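Local atomic coordinates of ornithine decarboxylase (Entamoeba histolytica, PDB entry 4AIB), a protein that probably catalyses the pyridoxal 5'-phosphate-dependent decarboxylation of L-ornithine to putrescine, the polyamine precursor, and probably acts only as a homodimer. Residues K44-T49 with P231-A236; I96-T101 with N117-D122; D125-I130 with K170-K175; L177-V182 with F213-Y218. All blocks are in the same frame, centred on the assembly; numbering follows the deposited sequence.

In the fold
All four contacts belong to the pyridoxal-binding α/β barrel. Contact 1, buried but for the exposed E233 at its rim, joins barrel helices 33-46 and 232-245 and stands apart, its centre about 25 Å or more from the others. Contact 2, also buried, lies at the seam between strands 96-98 and 118-121, near the predicted cofactor lysine, and relies on backbone, threonine and water bonds. Contacts 3 and 4 lie next to it and to each other: helix 124-133 follows strand 118-121, and helix 164-174 leads into strand 179-184. Contact 3, only partly buried, pairs a small apolar patch with a surface charge cluster. Contact 4 is buried and mostly apolar, tied to contact 2 by the D180-H118 hydrogen bond.

Contact 1 (K44-T49 with P231-A236)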
loop_
_atom_site.group_PDB
_atom_site.type_symbol
_atom_site.label_atom_id
_atom_site.label_comp_id
_atom_site.label_asym_id
_atom_site.label_seq_id
_atom_site.Cartn_x
_atom_site.Cartn_y
_atom_site.Cartn_z
ATOM N N LYS A 44 21.708 -22.882 -5.096
ATOM C CA LYS A 44 22.503 -23.536 -6.140
ATOM C C LYS A 44 22.985 -24.930 -5.733
ATOM O O LYS A 44 23.220 -25.785 -6.589
ATOM C CB LYS A 44 23.702 -22.667 -6.530
ATOM C CG LYS A 44 23.356 -21.468 -7.399
ATOM C CD LYS A 44 24.612 -20.758 -7.880
ATOM C CE LYS A 44 24.285 -19.600 -8.810
ATOM N NZ LYS A 44 23.789 -20.052 -10.140
ATOM N N LYS A 45 23.131 -25.142 -4.427
ATOM C CA LYS A 45 23.588 -26.416 -3.880
ATOM C C LYS A 45 22.461 -27.449 -3.844
ATOM O O LYS A 45 22.670 -28.619 -4.171
ATOM C CB LYS A 45 24.167 -26.208 -2.477
ATOM C CG LYS A 45 24.812 -27.437 -1.857
ATOM C CD LYS A 45 25.309 -27.136 -0.452
ATOM C CE LYS A 45 25.744 -28.399 0.272
ATOM N NZ LYS A 45 24.590 -29.273 0.623
ATOM N N ASN A 46 21.271 -27.008 -3.445
ATOM C CA ASN A 46 20.126 -27.905 -3.296
ATOM C C ASN A 46 19.291 -28.084 -4.563
ATOM O O ASN A 46 18.715 -29.152 -4.783
ATOM C CB ASN A 46 19.258 -27.475 -2.112
ATOM C CG ASN A 46 19.801 -27.971 -0.785
ATOM O OD1 ASN A 46 19.776 -29.170 -0.501
ATOM N ND2 ASN A 46 20.293 -27.049 0.035
ATOM N N MET A 47 19.229 -27.038 -5.386
ATOM C CA MET A 47 18.550 -27.100 -6.684
ATOM C C MET A 47 19.511 -26.735 -7.821
ATOM O O MET A 47 19.518 -25.591 -8.288
ATOM C CB MET A 47 17.317 -26.189 -6.703
ATOM C CG MET A 47 16.191 -26.643 -5.789
ATOM S SD MET A 47 14.777 -25.525 -5.765
ATOM C CE MET A 47 13.894 -26.055 -7.230
ATOM N N PRO A 48 20.335 -27.707 -8.266
ATOM C CA PRO A 48 21.329 -27.451 -9.310
ATOM C C PRO A 48 20.730 -27.284 -10.708
ATOM O O PRO A 48 21.266 -26.520 -11.512
ATOM C CB PRO A 48 22.222 -28.704 -9.266
ATOM C CG PRO A 48 21.890 -29.395 -7.986
ATOM C CD PRO A 48 20.448 -29.080 -7.746
ATOM N N THR A 49 19.633 -27.987 -10.988
ATOM C CA THR A 49 19.031 -27.975 -12.326
ATOM C C THR A 49 18.010 -26.850 -12.535
ATOM O O THR A 49 17.570 -26.608 -13.664
ATOM C CB THR A 49 18.387 -29.335 -12.684
ATOM O OG1 THR A 49 17.420 -29.692 -11.689
ATOM C CG2 THR A 49 19.448 -30.429 -12.782
ATOM N N PRO A 231 11.415 -26.951 5.669
ATOM C CA PRO A 231 12.687 -27.678 5.634
ATOM C C PRO A 231 13.361 -27.613 4.263
ATOM O O PRO A 231 13.811 -28.639 3.752
ATOM C CB PRO A 231 12.283 -29.126 5.973
ATOM C CG PRO A 231 10.805 -29.112 6.204
ATOM C CD PRO A 231 10.274 -27.873 5.559
ATOM N N PHE A 232 13.436 -26.401 3.706
ATOM C CA PHE A 232 13.971 -26.101 2.365
ATOM C C PHE A 232 14.905 -27.139 1.738
ATOM O O PHE A 232 14.749 -27.482 0.564
ATOM C CB PHE A 232 14.637 -24.716 2.365
ATOM C CG PHE A 232 15.206 -24.312 1.033
ATOM C CD1 PHE A 232 14.375 -23.863 0.012
ATOM C CD2 PHE A 232 16.577 -24.371 0.802
ATOM C CE1 PHE A 232 14.900 -23.489 -1.217
ATOM C CE2 PHE A 232 17.107 -23.998 -0.424
ATOM C CZ PHE A 232 16.267 -23.556 -1.434
ATOM N N GLU A 233 15.874 -27.617 2.518
ATOM C CA GLU A 233 16.814 -28.653 2.079
ATOM C C GLU A 233 16.071 -29.884 1.549
ATOM O O GLU A 233 16.455 -30.465 0.532
ATOM C CB GLU A 233 17.748 -29.068 3.226
ATOM C CG GLU A 233 18.113 -27.964 4.214
ATOM C CD GLU A 233 19.101 -26.949 3.663
ATOM O OE1 GLU A 233 20.071 -27.349 2.986
ATOM O OE2 GLU A 233 18.913 -25.742 3.924
ATOM N N GLU A 234 15.003 -30.261 2.250
ATOM C CA GLU A 234 14.159 -31.398 1.884
ATOM C C GLU A 234 13.191 -31.058 0.750
ATOM O O GLU A 234 12.966 -31.878 -0.144
ATOM C CB GLU A 234 13.371 -31.891 3.101
ATOM C CG GLU A 234 14.229 -32.436 4.232
ATOM C CD GLU A 234 13.421 -33.175 5.285
ATOM O OE1 GLU A 234 12.299 -32.734 5.613
ATOM O OE2 GLU A 234 13.921 -34.201 5.791
ATOM N N PHE A 235 12.619 -29.856 0.799
ATOM C CA PHE A 235 11.682 -29.385 -0.224
ATOM C C PHE A 235 12.361 -29.254 -1.585
ATOM O O PHE A 235 11.749 -29.526 -2.619
ATOM C CB PHE A 235 11.048 -28.054 0.202
ATOM C CG PHE A 235 10.093 -27.472 -0.810
ATOM C CD1 PHE A 235 9.004 -28.206 -1.273
ATOM C CD2 PHE A 235 10.273 -26.176 -1.283
ATOM C CE1 PHE A 235 8.124 -27.665 -2.199
ATOM C CE2 PHE A 235 9.395 -25.629 -2.208
ATOM C CZ PHE A 235 8.320 -26.374 -2.664
ATOM N N ALA A 236 13.628 -28.845 -1.571
ATOM C CA ALA A 236 14.434 -28.732 -2.783
ATOM C C ALA A 236 14.825 -30.105 -3.319
ATOM O O ALA A 236 14.994 -30.280 -4.527
ATOM C CB ALA A 236 15.674 -27.897 -2.514
#
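N46 ND2 is gripped twice: it donates to E233 OE1 at 3.0 Å and, weakly, to the backbone oxygen of R42 one turn earlier. The contact joins two helices of the α/β barrel, the C-terminal end of helix 33-46, which leads into strand 50-55, and the start of helix 232-245, which leads into the neighbouring strand 253-256. The N46 and E233 side chains cross obliquely, their amide and carboxylate planes 81° apart. ND2 stands above the carboxylate plane and E233 OE1 lies off the amide plane; the bond is bent, its N-H...O angle being 139°. A bend at chi2 (-74°) leaves E233 OE1 to N46 and OE2 to a salt bridge with R42, so one exposed carboxylate holds two residues of helix 33-46. Deeper in, the contact turns apolar. F232 brings its ring obliquely to N46 CB and stacks on Y261. A236 suits its buried place because a lone methyl lets the chains approach closely: its CB lies 3.6 Å from N46 CB. M47, the first residue beyond the helix, is long and flexible enough to reach inward onto I222 and I239, and on the way its CG meets A236 CB at 3.5 Å.

Contact 2 (I96-T101 with N117-D122)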
loop_
_atom_site.group_PDB
_atom_site.type_symbol
_atom_site.label_atom_id
_atom_site.label_comp_id
_atom_site.label_asym_id
_atom_site.label_seq_id
_atom_site.Cartn_x
_atom_site.Cartn_y
_atom_site.Cartn_z
ATOM N N ILE A 96 16.023 -12.001 -18.689
ATOM C CA ILE A 96 14.762 -11.439 -18.206
ATOM C C ILE A 96 13.561 -12.225 -18.738
ATOM O O ILE A 96 13.535 -12.631 -19.901
ATOM C CB ILE A 96 14.627 -9.949 -18.602
ATOM C CG1 ILE A 96 15.835 -9.146 -18.104
ATOM C CG2 ILE A 96 13.329 -9.354 -18.065
ATOM C CD1 ILE A 96 15.962 -7.764 -18.712
ATOM N N THR A 97 12.575 -12.444 -17.871
ATOM C CA THR A 97 11.290 -13.006 -18.287
ATOM C C THR A 97 10.134 -12.078 -17.890
ATOM O O THR A 97 9.895 -11.828 -16.709
ATOM C CB THR A 97 11.077 -14.458 -17.780
ATOM O OG1 THR A 97 9.721 -14.858 -18.018
ATOM C CG2 THR A 97 11.392 -14.595 -16.290
ATOM N N TYR A 98 9.433 -11.557 -18.894
ATOM C CA TYR A 98 8.329 -10.628 -18.669
ATOM C C TYR A 98 7.101 -11.371 -18.142
ATOM O O TYR A 98 6.191 -11.717 -18.900
ATOM C CB TYR A 98 8.018 -9.849 -19.955
ATOM C CG TYR A 98 7.101 -8.651 -19.789
ATOM C CD1 TYR A 98 6.794 -8.138 -18.525
ATOM C CD2 TYR A 98 6.568 -8.007 -20.904
ATOM C CE1 TYR A 98 5.964 -7.039 -18.381
ATOM C CE2 TYR A 98 5.740 -6.904 -20.768
ATOM C CZ TYR A 98 5.440 -6.425 -19.506
ATOM O OH TYR A 98 4.619 -5.331 -19.364
ATOM N N SER A 99 7.095 -11.610 -16.832
ATOM C CA SER A 99 6.031 -12.362 -16.171
ATOM C C SER A 99 4.823 -11.484 -15.850
ATOM O O SER A 99 4.629 -11.054 -14.710
ATOM C CB SER A 99 6.554 -13.043 -14.903
ATOM O OG SER A 99 6.990 -12.091 -13.949
ATOM N N GLN A 100 4.020 -11.220 -16.873
ATOM C CA GLN A 100 2.775 -10.487 -16.708
ATOM C C GLN A 100 1.710 -11.122 -17.589
ATOM O O GLN A 100 1.828 -11.133 -18.817
ATOM C CB GLN A 100 2.966 -9.003 -17.042
ATOM C CG GLN A 100 1.722 -8.139 -16.870
ATOM C CD GLN A 100 1.108 -8.237 -15.485
ATOM O OE1 GLN A 100 -0.062 -8.595 -15.339
ATOM N NE2 GLN A 100 1.894 -7.923 -14.459
ATOM N N THR A 101 0.678 -11.662 -16.944
ATOM C CA THR A 101 -0.404 -12.363 -17.634
ATOM C C THR A 101 -1.198 -11.437 -18.552
ATOM O O THR A 101 -1.576 -11.826 -19.656
ATOM C CB THR A 101 -1.361 -13.059 -16.642
ATOM O OG1 THR A 101 -1.768 -12.132 -15.628
ATOM C CG2 THR A 101 -0.680 -14.252 -15.989
ATOM N N ASN A 117 12.289 -11.125 -24.874
ATOM C CA ASN A 117 11.929 -12.243 -25.741
ATOM C C ASN A 117 11.117 -13.341 -25.038
ATOM O O ASN A 117 10.714 -14.324 -25.667
ATOM C CB ASN A 117 13.202 -12.838 -26.357
ATOM C CG ASN A 117 12.927 -13.643 -27.612
ATOM O OD1 ASN A 117 12.278 -13.166 -28.544
ATOM N ND2 ASN A 117 13.433 -14.871 -27.647
ATOM N N HIS A 118 10.876 -13.173 -23.739
ATOM C CA HIS A 118 10.154 -14.178 -22.959
ATOM C C HIS A 118 9.046 -13.585 -22.133
ATOM O O HIS A 118 9.272 -12.668 -21.340
ATOM C CB HIS A 118 11.119 -14.973 -22.081
ATOM C CG HIS A 118 12.272 -15.589 -22.841
ATOM N ND1 HIS A 118 12.093 -16.486 -23.827
ATOM C CD2 HIS A 118 13.649 -15.405 -22.723
ATOM C CE1 HIS A 118 13.288 -16.857 -24.320
ATOM N NE2 HIS A 118 14.241 -16.196 -23.642
ATOM N N THR A 119 7.835 -14.110 -22.318
ATOM C CA THR A 119 6.652 -13.634 -21.596
ATOM C C THR A 119 5.668 -14.769 -21.274
ATOM O O THR A 119 5.838 -15.895 -21.742
ATOM C CB THR A 119 5.936 -12.491 -22.356
ATOM O OG1 THR A 119 4.913 -11.931 -21.526
ATOM C CG2 THR A 119 5.319 -12.995 -23.657
ATOM N N ILE A 120 4.646 -14.461 -20.476
ATOM C CA ILE A 120 3.669 -15.459 -20.026
ATOM C C ILE A 120 2.241 -15.100 -20.456
ATOM O O ILE A 120 1.892 -13.921 -20.567
ATOM C CB ILE A 120 3.752 -15.679 -18.493
ATOM C CG1 ILE A 120 5.165 -16.127 -18.095
ATOM C CG2 ILE A 120 2.725 -16.706 -18.024
ATOM C CD1 ILE A 120 5.442 -16.116 -16.606
ATOM N N VAL A 121 1.430 -16.131 -20.702
ATOM C CA VAL A 121 0.044 -15.984 -21.150
ATOM C C VAL A 121 -0.879 -16.967 -20.421
ATOM O O VAL A 121 -0.502 -18.114 -20.176
ATOM C CB VAL A 121 -0.062 -16.209 -22.677
ATOM C CG1 VAL A 121 -1.479 -16.571 -23.094
ATOM C CG2 VAL A 121 0.414 -14.981 -23.433
ATOM N N ASP A 122 -2.082 -16.508 -20.074
ATOM C CA ASP A 122 -3.129 -17.389 -19.540
ATOM C C ASP A 122 -4.526 -17.100 -20.114
ATOM O O ASP A 122 -5.547 -17.399 -19.484
ATOM C CB ASP A 122 -3.129 -17.389 -17.999
ATOM C CG ASP A 122 -3.523 -16.045 -17.395
ATOM O OD1 ASP A 122 -3.416 -15.003 -18.074
ATOM O OD2 ASP A 122 -3.936 -16.035 -16.216
HETATM O O HOH W 1 13.512 -12.150 -22.756
HETATM O O HOH W 2 -3.141 -14.121 -20.697
#
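The H118 ring has the carbonyl oxygen of I96 at its edge and in its plane, with I96 O 4.0 Å from H118 CD2, while its ND1 is hydrogen-bonded to D180. The Y98 ring is approached obliquely by the hydroxyl of T119. The strands run roughly parallel, 29° apart, and meet in a single bridge, Y98 with T119. Y98 N donates to H118 O at 2.7 Å, in the plane of that carbonyl. With OG1 anti to its backbone N (chi1 -172°), T119 donates to Y98 O at 2.9 Å, its short side chain placing the hydroxyl beside the neighbouring backbone. Inverse gamma turns centred on Y98 and S99 end the regular strand. Water carries the pairing on at both ends, linking I96 O to N117 N and T101 O to D122 N. I120 CD1 packs against S99 CB, and T101 CB lies 3.2 Å from D122 OD1. D122 OD2 makes a salt bridge to R277 of the second subunit, where Q100, about 6 Å from the predicted cofactor lysine K57 (side chain to side chain), packs on C334. This seam closes the barrel: T97 pairs with strand 74-77, T119 with strand 138-143, and T119 and V121 lie against helix 124-133.

Contact 3 (D125-I130 with K170-K175)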
loop_
_atom_site.group_PDB
_atom_site.type_symbol
_atom_site.label_atom_id
_atom_site.label_comp_id
_atom_site.label_asym_id
_atom_site.label_seq_id
_atom_site.Cartn_x
_atom_site.Cartn_y
_atom_site.Cartn_z
ATOM N N ASP A 125 -6.965 -14.021 -25.495
ATOM C CA ASP A 125 -6.806 -12.630 -25.916
ATOM C C ASP A 125 -5.344 -12.183 -25.925
ATOM O O ASP A 125 -4.921 -11.466 -26.832
ATOM C CB ASP A 125 -7.638 -11.698 -25.029
ATOM C CG ASP A 125 -7.563 -10.246 -25.472
ATOM O OD1 ASP A 125 -7.944 -9.949 -26.624
ATOM O OD2 ASP A 125 -7.109 -9.404 -24.670
ATOM N N GLU A 126 -4.584 -12.611 -24.916
ATOM C CA GLU A 126 -3.174 -12.238 -24.788
ATOM C C GLU A 126 -2.304 -12.896 -25.861
ATOM O O GLU A 126 -1.285 -12.335 -26.266
ATOM C CB GLU A 126 -2.646 -12.579 -23.392
ATOM C CG GLU A 126 -1.431 -11.767 -22.956
ATOM C CD GLU A 126 -1.778 -10.364 -22.483
ATOM O OE1 GLU A 126 -2.962 -10.094 -22.193
ATOM O OE2 GLU A 126 -0.858 -9.526 -22.392
ATOM N N VAL A 127 -2.712 -14.085 -26.305
ATOM C CA VAL A 127 -2.075 -14.761 -27.435
ATOM C C VAL A 127 -2.222 -13.892 -28.686
ATOM O O VAL A 127 -1.257 -13.682 -29.425
ATOM C CB VAL A 127 -2.685 -16.163 -27.687
ATOM C CG1 VAL A 127 -2.082 -16.811 -28.924
ATOM C CG2 VAL A 127 -2.480 -17.065 -26.481
ATOM N N GLN A 128 -3.436 -13.383 -28.897
ATOM C CA GLN A 128 -3.751 -12.508 -30.025
ATOM C C GLN A 128 -3.078 -11.143 -29.889
ATOM O O GLN A 128 -2.642 -10.560 -30.884
ATOM C CB GLN A 128 -5.268 -12.335 -30.157
ATOM C CG GLN A 128 -6.018 -13.618 -30.487
ATOM C CD GLN A 128 -7.521 -13.494 -30.311
ATOM O OE1 GLN A 128 -8.011 -12.606 -29.614
ATOM N NE2 GLN A 128 -8.261 -14.398 -30.941
ATOM N N LYS A 129 -3.004 -10.649 -28.653
ATOM C CA LYS A 129 -2.345 -9.381 -28.334
ATOM C C LYS A 129 -0.866 -9.434 -28.707
ATOM O O LYS A 129 -0.323 -8.482 -29.272
ATOM C CB LYS A 129 -2.502 -9.068 -26.842
ATOM C CG LYS A 129 -1.924 -7.728 -26.403
ATOM C CD LYS A 129 -1.905 -7.583 -24.887
ATOM C CE LYS A 129 -3.293 -7.321 -24.317
ATOM N NZ LYS A 129 -3.288 -7.310 -22.828
ATOM N N ILE A 130 -0.227 -10.555 -28.384
ATOM C CA ILE A 130 1.179 -10.778 -28.708
ATOM C C ILE A 130 1.360 -10.965 -30.215
ATOM O O ILE A 130 2.286 -10.408 -30.804
ATOM C CB ILE A 130 1.757 -11.966 -27.902
ATOM C CG1 ILE A 130 1.991 -11.537 -26.449
ATOM C CG2 ILE A 130 3.056 -12.477 -28.513
ATOM C CD1 ILE A 130 2.121 -12.685 -25.474
ATOM N N LYS A 170 -4.076 -24.257 -29.098
ATOM C CA LYS A 170 -4.590 -24.204 -30.464
ATOM C C LYS A 170 -4.408 -22.807 -31.052
ATOM O O LYS A 170 -3.996 -22.664 -32.203
ATOM C CB LYS A 170 -6.067 -24.618 -30.508
ATOM C CG LYS A 170 -6.687 -24.618 -31.898
ATOM C CD LYS A 170 -8.149 -25.039 -31.858
ATOM C CE LYS A 170 -8.869 -24.706 -33.159
ATOM N NZ LYS A 170 -8.378 -25.501 -34.321
ATOM N N GLU A 171 -4.704 -21.786 -30.247
ATOM C CA GLU A 171 -4.585 -20.390 -30.667
ATOM C C GLU A 171 -3.129 -19.974 -30.901
ATOM O O GLU A 171 -2.838 -19.226 -31.837
ATOM C CB GLU A 171 -5.258 -19.462 -29.645
ATOM C CG GLU A 171 -5.401 -18.011 -30.091
ATOM C CD GLU A 171 -6.431 -17.805 -31.192
ATOM O OE1 GLU A 171 -7.379 -18.614 -31.304
ATOM O OE2 GLU A 171 -6.297 -16.817 -31.945
ATOM N N ILE A 172 -2.223 -20.464 -30.054
ATOM C CA ILE A 172 -0.791 -20.207 -30.225
ATOM C C ILE A 172 -0.299 -20.825 -31.537
ATOM O O ILE A 172 0.495 -20.215 -32.259
ATOM C CB ILE A 172 0.047 -20.713 -29.025
ATOM C CG1 ILE A 172 -0.429 -20.060 -27.722
ATOM C CG2 ILE A 172 1.528 -20.416 -29.236
ATOM C CD1 ILE A 172 0.056 -20.745 -26.461
ATOM N N LYS A 173 -0.794 -22.024 -31.847
ATOM C CA LYS A 173 -0.459 -22.716 -33.091
ATOM C C LYS A 173 -1.088 -22.034 -34.309
ATOM O O LYS A 173 -0.438 -21.885 -35.346
ATOM C CB LYS A 173 -0.891 -24.187 -33.030
ATOM C CG LYS A 173 -0.208 -25.068 -34.066
ATOM C CD LYS A 173 -0.916 -26.400 -34.254
ATOM C CE LYS A 173 -0.333 -27.147 -35.444
ATOM N NZ LYS A 173 -0.996 -28.456 -35.695
ATOM N N ASP A 174 -2.348 -21.624 -34.173
ATOM C CA ASP A 174 -3.083 -20.977 -35.263
ATOM C C ASP A 174 -2.531 -19.595 -35.608
ATOM O O ASP A 174 -2.688 -19.126 -36.735
ATOM C CB ASP A 174 -4.577 -20.884 -34.934
ATOM C CG ASP A 174 -5.249 -22.246 -34.845
ATOM O OD1 ASP A 174 -4.602 -23.263 -35.176
ATOM O OD2 ASP A 174 -6.427 -22.301 -34.434
ATOM N N LYS A 175 -1.889 -18.952 -34.636
ATOM C CA LYS A 175 -1.255 -17.652 -34.857
ATOM C C LYS A 175 0.219 -17.789 -35.240
ATOM O O LYS A 175 0.882 -16.796 -35.554
ATOM C CB LYS A 175 -1.419 -16.752 -33.626
ATOM C CG LYS A 175 -2.834 -16.229 -33.407
ATOM C CD LYS A 175 -3.191 -15.119 -34.387
ATOM C CE LYS A 175 -4.634 -14.665 -34.227
ATOM N NZ LYS A 175 -5.608 -15.664 -34.748
#
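Two helical segments run almost parallel, their axes 18° apart and 9.5 Å from each other at closest approach, with V127 and I172 nearest in the backbone. V127 points toward the other helix and straddles two of its residues. Its CG1 lies 3.7 Å from E171 CG, and its CG2 meets I172 CG1 at 3.8 Å, the two side chains crossing at about a right angle. A short branched valine suits this buried position, where it also touches L177 and V121. Toward solvent the chemistry becomes polar. The extended Q128 side chain sends NE2 to E171 OE2 (3.3 Å, N-H...O angle 155°), arriving well above the carboxylate plane. E171, bent at chi2 (71°), offers the same oxygen to K175 NZ at 3.1 Å in a salt bridge, four residues further along the chain. OE2 thus accepts two bonds, and the lysine would be expected to favour the charged carboxylate. K175 crosses Q128 obliquely, its CE near Q128 CG. K129, bridged to E126, donates to the backbone oxygen of H274 of the second subunit. Apolar inside and charged outside, this is the packing of successive helices in an α/β barrel, here those leading into strands 138-143 and 179-184.

Contact 4 (L177-V182 with F213-Y218); sequences LNLDGV and FGMKPY
A β-α-β unit of the barrel is tied together here: strand 179-184 meets the loop that leads from helix 194-212 into the neighbouring parallel strand 219-221. The helix ends in a Schellman motif at G214, whose positive phi suits glycine, and the chain then comes back along the start of the strand. M215 lies extended beyond CG and brings its sulfur to L179 CD2 at 3.7 Å, the two chains crossing at about a right angle. The same leucine methyl reaches P217 CG at 4.1 Å, so L179, with CG anti to its backbone N (chi1 -174°), sits between thioether and proline ring, with A210 and I172 also packed on it. A water spans the backbones, giving a hydrogen bond to L179 O and accepting one from K216 N. Further on, Y218 N makes a weak, bent bond to D180 O (2.8 Å, N-H...O angle 129°). G181 has backbone angles that favour glycine, and its bare CA lies 3.7 Å from P217 CB. D180 and Y218 run side by side, the carboxylate turned 76° from the ring. The short aspartate suits this place: D180 OD1 lies 3.4 Å from Y218 CE1 while OD2 bonds H118 ND1. This is the return loop of a β-α-β crossover of the α/β barrel, at the N-terminal end of its parallel strands.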
loop_
_atom_site.group_PDB
_atom_site.type_symbol
_atom_site.label_atom_id
_atom_site.label_comp_id
_atom_site.label_asym_id
_atom_site.label_seq_id
_atom_site.Cartn_x
_atom_site.Cartn_y
_atom_site.Cartn_z
ATOM N N LEU A 177 2.876 -18.788 -33.373
ATOM C CA LEU A 177 3.736 -18.166 -32.371
ATOM C C LEU A 177 4.647 -19.184 -31.693
ATOM O O LEU A 177 4.351 -20.381 -31.675
ATOM C CB LEU A 177 2.891 -17.426 -31.328
ATOM C CG LEU A 177 2.010 -16.280 -31.834
ATOM C CD1 LEU A 177 0.939 -15.939 -30.812
ATOM C CD2 LEU A 177 2.836 -15.049 -32.176
ATOM N N ASN A 178 5.755 -18.694 -31.141
ATOM C CA ASN A 178 6.729 -19.540 -30.460
ATOM C C ASN A 178 6.327 -19.813 -29.015
ATOM O O ASN A 178 6.006 -18.886 -28.266
ATOM C CB ASN A 178 8.124 -18.903 -30.502
ATOM C CG ASN A 178 8.545 -18.493 -31.903
ATOM O OD1 ASN A 178 8.983 -17.362 -32.121
ATOM N ND2 ASN A 178 8.416 -19.408 -32.861
ATOM N N LEU A 179 6.345 -21.089 -28.635
ATOM C CA LEU A 179 6.063 -21.496 -27.263
ATOM C C LEU A 179 7.352 -21.883 -26.544
ATOM O O LEU A 179 8.026 -22.846 -26.925
ATOM C CB LEU A 179 5.061 -22.657 -27.229
ATOM C CG LEU A 179 4.549 -23.109 -25.854
ATOM C CD1 LEU A 179 3.393 -22.241 -25.378
ATOM C CD2 LEU A 179 4.132 -24.570 -25.890
ATOM N N ASP A 180 7.689 -21.120 -25.507
ATOM C CA ASP A 180 8.866 -21.399 -24.691
ATOM C C ASP A 180 8.626 -22.571 -23.742
ATOM O O ASP A 180 9.527 -23.379 -23.511
ATOM C CB ASP A 180 9.297 -20.151 -23.915
ATOM C CG ASP A 180 9.931 -19.092 -24.806
ATOM O OD1 ASP A 180 10.443 -19.439 -25.894
ATOM O OD2 ASP A 180 9.927 -17.908 -24.413
ATOM N N GLY A 181 7.413 -22.660 -23.200
ATOM C CA GLY A 181 7.044 -23.770 -22.327
ATOM C C GLY A 181 5.876 -23.506 -21.396
ATOM O O GLY A 181 4.923 -22.812 -21.756
ATOM N N VAL A 182 5.964 -24.069 -20.192
ATOM C CA VAL A 182 4.875 -24.027 -19.213
ATOM C C VAL A 182 5.301 -23.289 -17.940
ATOM O O VAL A 182 6.460 -23.364 -17.525
ATOM C CB VAL A 182 4.382 -25.452 -18.856
ATOM C CG1 VAL A 182 3.073 -25.397 -18.084
ATOM C CG2 VAL A 182 4.202 -26.296 -20.110
ATOM N N PHE A 213 1.297 -30.774 -30.725
ATOM C CA PHE A 213 0.914 -29.600 -31.512
ATOM C C PHE A 213 2.034 -29.153 -32.458
ATOM O O PHE A 213 1.876 -28.185 -33.205
ATOM C CB PHE A 213 0.514 -28.442 -30.588
ATOM C CG PHE A 213 -0.932 -28.462 -30.169
ATOM C CD1 PHE A 213 -1.377 -29.334 -29.183
ATOM C CD2 PHE A 213 -1.847 -27.589 -30.748
ATOM C CE1 PHE A 213 -2.709 -29.349 -28.792
ATOM C CE2 PHE A 213 -3.179 -27.597 -30.361
ATOM C CZ PHE A 213 -3.611 -28.479 -29.383
ATOM N N GLY A 214 3.160 -29.861 -32.422
ATOM C CA GLY A 214 4.311 -29.542 -33.262
ATOM C C GLY A 214 5.203 -28.474 -32.659
ATOM O O GLY A 214 6.043 -27.894 -33.350
ATOM N N MET A 215 5.018 -28.218 -31.366
ATOM C CA MET A 215 5.797 -27.216 -30.642
ATOM C C MET A 215 6.945 -27.866 -29.878
ATOM O O MET A 215 6.876 -29.043 -29.520
ATOM C CB MET A 215 4.905 -26.441 -29.670
ATOM C CG MET A 215 3.801 -25.632 -30.331
ATOM S SD MET A 215 2.475 -25.247 -29.174
ATOM C CE MET A 215 1.491 -24.118 -30.153
ATOM N N LYS A 216 7.997 -27.087 -29.633
ATOM C CA LYS A 216 9.152 -27.548 -28.868
ATOM C C LYS A 216 9.317 -26.700 -27.599
ATOM O O LYS A 216 10.054 -25.710 -27.602
ATOM C CB LYS A 216 10.426 -27.505 -29.727
ATOM C CG LYS A 216 10.362 -28.309 -31.021
ATOM C CD LYS A 216 10.655 -29.787 -30.798
ATOM C CE LYS A 216 10.354 -30.619 -32.037
ATOM N NZ LYS A 216 11.297 -30.352 -33.159
ATOM N N PRO A 217 8.618 -27.077 -26.509
ATOM C CA PRO A 217 8.695 -26.328 -25.257
ATOM C C PRO A 217 9.938 -26.706 -24.454
ATOM O O PRO A 217 10.081 -27.857 -24.040
ATOM C CB PRO A 217 7.420 -26.753 -24.506
ATOM C CG PRO A 217 6.686 -27.697 -25.410
ATOM C CD PRO A 217 7.689 -28.211 -26.394
ATOM N N TYR A 218 10.820 -25.735 -24.236
ATOM C CA TYR A 218 12.109 -25.992 -23.592
ATOM C C TYR A 218 12.246 -25.351 -22.206
ATOM O O TYR A 218 13.289 -25.474 -21.563
ATOM C CB TYR A 218 13.256 -25.536 -24.507
ATOM C CG TYR A 218 13.459 -24.034 -24.562
ATOM C CD1 TYR A 218 12.662 -23.230 -25.378
ATOM C CD2 TYR A 218 14.452 -23.418 -23.798
ATOM C CE1 TYR A 218 12.846 -21.856 -25.428
ATOM C CE2 TYR A 218 14.641 -22.046 -23.841
ATOM C CZ TYR A 218 13.837 -21.271 -24.658
ATOM O OH TYR A 218 14.027 -19.909 -24.701
HETATM O O HOH W 3 8.117 -24.299 -29.465
#